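PDB 4ECO: uncharacterized protein from Bacteroides eggerthii DSM 20697, which is of unknown function but carries leucine-rich repeats, a scaffold that commonly binds other proteins, and so probably serves in protein recognition. Local coordinates for residues V379-P393 against M404-V417. Residues are numbered along the deposited sequence; the frame is centred on the assembly and turned at random.
Sequences VENLSFAHNKLKYIP and MSAIDFSYNEIGSV
His386 and Tyr411 pack as an offset stack, ring centroids 4.2 Å apart and planes at 15°, with Tyr411 CB over the centre of one imidazole face; Tyr362 stacks on His386 too, extending the row of rings. The Phe384 and Phe409 rings are also nearly parallel (9°), but slid so far that they barely overlap. Ile407 CD1 lies at the Phe384 edge, while the Phe409 ring takes Ile392 CG2 on one face and Leu389 CD1 at its edge, greasy shapes suited to a buried core.

Between these ring pairs lies the asparagine ladder. Asn412, with CG beside its own backbone N (chi1 -88°), which turns the amide in toward the neighbouring turn, uses both ends of it: OD1 accepts from Leu389 N at 2.9 Å, and ND2 gives one hydrogen to Phe384 O at 3.0 Å and the other to Phe409 O. Asn387 ND2 reaches Phe384 O from the opposite face, so two amides grip that buried carbonyl. A leucine in place of Asn412 would probably leave Leu389 N without its acceptor and weaken the tie between turns. Farther on, Lys390 NZ forms a salt bridge with Glu413 OE1 (2.8 Å), where long, flexible chains can bring opposite charges together at a partly exposed place.

Parallel strands 381-383 and 406-408, followed by an asparagine ladder of Asn387, Asn412 and Asn443, are the hallmark of successive leucine-rich repeats in a solenoid.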
loop_
_atom_site.group_PDB
_atom_site.type_symbol
_atom_site.label_atom_id
_atom_site.label_comp_id
_atom_site.label_asym_id
_atom_site.label_seq_id
_atom_site.Cartn_x
_atom_site.Cartn_y
_atom_site.Cartn_z
ATOM N N VAL A 379 11.342 -3.623 -7.375
ATOM C CA VAL A 379 10.672 -2.539 -6.630
ATOM C C VAL A 379 9.869 -1.656 -7.580
ATOM O O VAL A 379 10.403 -1.128 -8.562
ATOM C CB VAL A 379 11.653 -1.669 -5.813
ATOM C CG1 VAL A 379 10.935 -0.501 -5.151
ATOM C CG2 VAL A 379 12.407 -2.493 -4.786
ATOM N N GLU A 380 8.593 -1.503 -7.284
ATOM C CA GLU A 380 7.741 -0.640 -8.093
ATOM C C GLU A 380 7.573 0.679 -7.338
ATOM O O GLU A 380 8.144 1.684 -7.757
ATOM C CB GLU A 380 6.379 -1.302 -8.426
ATOM C CG GLU A 380 5.676 -0.628 -9.595
ATOM C CD GLU A 380 4.184 -0.833 -9.795
ATOM O OE1 GLU A 380 3.544 -1.502 -8.950
ATOM O OE2 GLU A 380 3.652 -0.307 -10.802
ATOM N N ASN A 381 6.845 0.654 -6.189
ATOM C CA ASN A 381 6.562 1.832 -5.367
ATOM C C ASN A 381 6.949 1.634 -3.903
ATOM O O ASN A 381 6.761 0.541 -3.341
ATOM C CB ASN A 381 5.066 2.198 -5.436
ATOM C CG ASN A 381 4.562 2.656 -6.781
ATOM O OD1 ASN A 381 5.176 3.469 -7.468
ATOM N ND2 ASN A 381 3.392 2.193 -7.164
ATOM N N LEU A 382 7.472 2.726 -3.286
ATOM C CA LEU A 382 7.839 2.821 -1.857
ATOM C C LEU A 382 7.153 3.999 -1.226
ATOM O O LEU A 382 6.854 4.984 -1.928
ATOM C CB LEU A 382 9.345 2.954 -1.629
ATOM C CG LEU A 382 10.282 1.937 -2.239
ATOM C CD1 LEU A 382 11.696 2.408 -2.074
ATOM C CD2 LEU A 382 10.071 0.548 -1.641
ATOM N N SER A 383 6.911 3.922 0.100
ATOM C CA SER A 383 6.272 5.023 0.803
ATOM C C SER A 383 6.837 5.284 2.200
ATOM O O SER A 383 6.925 4.387 3.051
ATOM C CB SER A 383 4.780 4.808 0.924
ATOM O OG SER A 383 4.211 5.991 1.465
ATOM N N PHE A 384 7.157 6.571 2.421
ATOM C CA PHE A 384 7.628 7.158 3.662
ATOM C C PHE A 384 6.696 8.302 4.022
ATOM O O PHE A 384 7.028 9.151 4.856
ATOM C CB PHE A 384 9.071 7.636 3.513
ATOM C CG PHE A 384 10.044 6.574 3.076
ATOM C CD1 PHE A 384 10.265 6.321 1.719
ATOM C CD2 PHE A 384 10.781 5.851 4.017
ATOM C CE1 PHE A 384 11.191 5.353 1.311
ATOM C CE2 PHE A 384 11.714 4.888 3.607
ATOM C CZ PHE A 384 11.924 4.662 2.255
ATOM N N ALA A 385 5.521 8.335 3.371
ATOM C CA ALA A 385 4.529 9.390 3.545
ATOM C C ALA A 385 3.979 9.463 4.984
ATOM O O ALA A 385 3.932 8.452 5.684
ATOM C CB ALA A 385 3.390 9.192 2.575
ATOM N N HIS A 386 3.566 10.677 5.413
ATOM C CA HIS A 386 2.942 10.957 6.702
ATOM C C HIS A 386 3.838 10.525 7.842
ATOM O O HIS A 386 3.539 9.581 8.567
ATOM C CB HIS A 386 1.563 10.316 6.813
ATOM C CG HIS A 386 0.570 10.883 5.856
ATOM N ND1 HIS A 386 -0.252 11.937 6.210
ATOM C CD2 HIS A 386 0.307 10.531 4.576
ATOM C CE1 HIS A 386 -1.005 12.175 5.147
ATOM N NE2 HIS A 386 -0.699 11.361 4.132
ATOM N N ASN A 387 4.959 11.222 7.973
ATOM C CA ASN A 387 5.944 11.063 9.035
ATOM C C ASN A 387 6.481 12.441 9.363
ATOM O O ASN A 387 5.866 13.447 8.987
ATOM C CB ASN A 387 7.065 10.079 8.658
ATOM C CG ASN A 387 6.665 8.630 8.666
ATOM O OD1 ASN A 387 6.547 8.011 9.713
ATOM N ND2 ASN A 387 6.546 8.023 7.493
ATOM N N LYS A 388 7.621 12.493 10.049
ATOM C CA LYS A 388 8.252 13.735 10.450
ATOM C C LYS A 388 9.686 13.794 9.911
ATOM O O LYS A 388 10.560 14.277 10.607
ATOM C CB LYS A 388 8.223 13.852 11.990
ATOM C CG LYS A 388 6.821 13.968 12.599
ATOM C CD LYS A 388 6.868 14.491 14.051
ATOM C CE LYS A 388 6.934 15.996 14.143
ATOM N NZ LYS A 388 6.928 16.472 15.548
ATOM N N LEU A 389 9.929 13.302 8.679
ATOM C CA LEU A 389 11.268 13.261 8.075
ATOM C C LEU A 389 11.814 14.647 7.804
ATOM O O LEU A 389 11.128 15.442 7.157
ATOM C CB LEU A 389 11.282 12.477 6.756
ATOM C CG LEU A 389 11.080 10.966 6.782
ATOM C CD1 LEU A 389 11.063 10.429 5.362
ATOM C CD2 LEU A 389 12.165 10.257 7.601
ATOM N N LYS A 390 13.055 14.936 8.260
ATOM C CA LYS A 390 13.618 16.267 8.025
ATOM C C LYS A 390 14.315 16.321 6.674
ATOM O O LYS A 390 14.472 17.409 6.104
ATOM C CB LYS A 390 14.609 16.723 9.142
ATOM C CG LYS A 390 14.193 16.525 10.603
ATOM C CD LYS A 390 12.832 17.104 10.965
ATOM C CE LYS A 390 12.347 16.481 12.258
ATOM N NZ LYS A 390 10.884 16.652 12.437
ATOM N N TYR A 391 14.782 15.160 6.183
ATOM C CA TYR A 391 15.552 15.101 4.938
ATOM C C TYR A 391 15.183 13.904 4.079
ATOM O O TYR A 391 14.621 12.930 4.598
ATOM C CB TYR A 391 17.070 15.005 5.275
ATOM C CG TYR A 391 17.598 15.982 6.306
ATOM C CD1 TYR A 391 17.780 17.330 5.996
ATOM C CD2 TYR A 391 17.994 15.546 7.563
ATOM C CE1 TYR A 391 18.323 18.225 6.929
ATOM C CE2 TYR A 391 18.524 16.430 8.509
ATOM C CZ TYR A 391 18.692 17.768 8.189
ATOM O OH TYR A 391 19.224 18.621 9.133
ATOM N N ILE A 392 15.553 13.942 2.774
ATOM C CA ILE A 392 15.364 12.803 1.869
ATOM C C ILE A 392 16.516 11.826 2.168
ATOM O O ILE A 392 17.685 12.243 2.127
ATOM C CB ILE A 392 15.285 13.227 0.380
ATOM C CG1 ILE A 392 14.086 14.179 0.129
ATOM C CG2 ILE A 392 15.238 11.985 -0.536
ATOM C CD1 ILE A 392 14.187 15.037 -1.185
ATOM N N PRO A 393 16.222 10.558 2.536
ATOM C CA PRO A 393 17.307 9.637 2.946
ATOM C C PRO A 393 18.193 9.158 1.789
ATOM O O PRO A 393 17.697 8.658 0.775
ATOM C CB PRO A 393 16.555 8.454 3.582
ATOM C CG PRO A 393 15.200 8.482 2.948
ATOM C CD PRO A 393 14.893 9.931 2.699
HETATM N N MSE A 404 12.748 2.444 -10.291
HETATM C CA MSE A 404 11.496 2.347 -9.544
HETATM C C MSE A 404 10.429 3.228 -10.200
HETATM O O MSE A 404 10.765 4.190 -10.906
HETATM C CB MSE A 404 11.720 2.758 -8.080
HETATM C CG MSE A 404 12.822 1.942 -7.366
HETATM SE SE MSE A 404 13.013 2.418 -5.484
HETATM C CE MSE A 404 14.010 4.040 -5.687
ATOM N N SER A 405 9.150 2.875 -10.012
ATOM C CA SER A 405 8.025 3.622 -10.587
ATOM C C SER A 405 7.863 4.984 -9.883
ATOM O O SER A 405 7.996 6.011 -10.548
ATOM C CB SER A 405 6.724 2.821 -10.513
ATOM O OG SER A 405 6.558 1.913 -11.595
ATOM N N ALA A 406 7.618 4.995 -8.550
ATOM C CA ALA A 406 7.400 6.214 -7.765
ATOM C C ALA A 406 7.765 6.029 -6.293
ATOM O O ALA A 406 7.567 4.947 -5.733
ATOM C CB ALA A 406 5.938 6.652 -7.867
ATOM N N ILE A 407 8.219 7.106 -5.646
ATOM C CA ILE A 407 8.549 7.093 -4.223
ATOM C C ILE A 407 7.750 8.214 -3.545
ATOM O O ILE A 407 7.642 9.323 -4.076
ATOM C CB ILE A 407 10.073 7.173 -3.990
ATOM C CG1 ILE A 407 10.441 6.835 -2.549
ATOM C CG2 ILE A 407 10.711 8.489 -4.494
ATOM C CD1 ILE A 407 11.777 6.243 -2.441
ATOM N N ASP A 408 7.099 7.890 -2.425
ATOM C CA ASP A 408 6.248 8.860 -1.748
ATOM C C ASP A 408 6.913 9.363 -0.494
ATOM O O ASP A 408 7.136 8.590 0.453
ATOM C CB ASP A 408 4.880 8.243 -1.430
ATOM C CG ASP A 408 3.753 9.234 -1.160
ATOM O OD1 ASP A 408 4.047 10.399 -0.798
ATOM O OD2 ASP A 408 2.578 8.835 -1.268
ATOM N N PHE A 409 7.259 10.667 -0.502
ATOM C CA PHE A 409 7.823 11.372 0.658
ATOM C C PHE A 409 6.865 12.486 1.130
ATOM O O PHE A 409 7.256 13.326 1.950
ATOM C CB PHE A 409 9.207 11.957 0.359
ATOM C CG PHE A 409 10.307 10.966 0.124
ATOM C CD1 PHE A 409 10.900 10.298 1.186
ATOM C CD2 PHE A 409 10.818 10.765 -1.151
ATOM C CE1 PHE A 409 11.939 9.391 0.970
ATOM C CE2 PHE A 409 11.857 9.858 -1.369
ATOM C CZ PHE A 409 12.406 9.168 -0.308
ATOM N N SER A 410 5.598 12.478 0.628
ATOM C CA SER A 410 4.603 13.508 0.968
ATOM C C SER A 410 4.242 13.499 2.478
ATOM O O SER A 410 4.363 12.474 3.157
ATOM C CB SER A 410 3.340 13.388 0.113
ATOM O OG SER A 410 2.477 12.320 0.454
ATOM N N TYR A 411 3.838 14.674 2.989
ATOM C CA TYR A 411 3.445 14.888 4.366
ATOM C C TYR A 411 4.562 14.530 5.303
ATOM O O TYR A 411 4.459 13.598 6.091
ATOM C CB TYR A 411 2.200 14.105 4.706
ATOM C CG TYR A 411 0.931 14.749 4.228
ATOM C CD1 TYR A 411 0.289 15.718 4.997
ATOM C CD2 TYR A 411 0.320 14.338 3.039
ATOM C CE1 TYR A 411 -0.916 16.286 4.581
ATOM C CE2 TYR A 411 -0.905 14.870 2.634
ATOM C CZ TYR A 411 -1.514 15.849 3.406
ATOM O OH TYR A 411 -2.723 16.376 3.042
ATOM N N ASN A 412 5.650 15.272 5.185
ATOM C CA ASN A 412 6.832 15.160 6.029
ATOM C C ASN A 412 7.254 16.574 6.401
ATOM O O ASN A 412 6.445 17.504 6.290
ATOM C CB ASN A 412 7.949 14.347 5.345
ATOM C CG ASN A 412 7.857 12.854 5.591
ATOM O OD1 ASN A 412 7.967 12.385 6.724
ATOM N ND2 ASN A 412 7.656 12.074 4.537
ATOM N N GLU A 413 8.488 16.730 6.894
ATOM C CA GLU A 413 9.030 18.015 7.316
ATOM C C GLU A 413 10.348 18.277 6.587
ATOM O O GLU A 413 11.275 18.858 7.161
ATOM C CB GLU A 413 9.196 18.027 8.837
ATOM C CG GLU A 413 7.897 18.378 9.518
ATOM C CD GLU A 413 7.656 17.738 10.866
ATOM O OE1 GLU A 413 8.492 17.916 11.781
ATOM O OE2 GLU A 413 6.588 17.099 11.017
ATOM N N ILE A 414 10.427 17.842 5.309
ATOM C CA ILE A 414 11.629 17.983 4.469
ATOM C C ILE A 414 11.823 19.463 4.155
ATOM O O ILE A 414 10.870 20.127 3.760
ATOM C CB ILE A 414 11.538 17.088 3.205
ATOM C CG1 ILE A 414 11.490 15.580 3.632
ATOM C CG2 ILE A 414 12.673 17.370 2.220
ATOM C CD1 ILE A 414 10.962 14.636 2.619
ATOM N N GLY A 415 13.033 19.962 4.426
ATOM C CA GLY A 415 13.427 21.358 4.236
ATOM C C GLY A 415 13.136 22.248 5.440
ATOM O O GLY A 415 13.373 23.464 5.399
ATOM N N SER A 416 12.593 21.655 6.522
ATOM C CA SER A 416 12.249 22.410 7.715
ATOM C C SER A 416 13.491 22.855 8.479
ATOM O O SER A 416 13.463 23.921 9.105
ATOM C CB SER A 416 11.357 21.584 8.636
ATOM O OG SER A 416 12.048 20.454 9.139
ATOM N N VAL A 417 14.563 22.028 8.463
ATOM C CA VAL A 417 15.778 22.342 9.216
ATOM C C VAL A 417 16.701 23.143 8.319
ATOM O O VAL A 417 17.308 22.587 7.403
ATOM C CB VAL A 417 16.476 21.089 9.832
ATOM C CG1 VAL A 417 17.711 21.485 10.648
ATOM C CG2 VAL A 417 15.508 20.287 10.703
HETATM O O HOH W 1 15.277 19.677 6.817
HETATM O O HOH W 2 19.658 21.062 7.945
#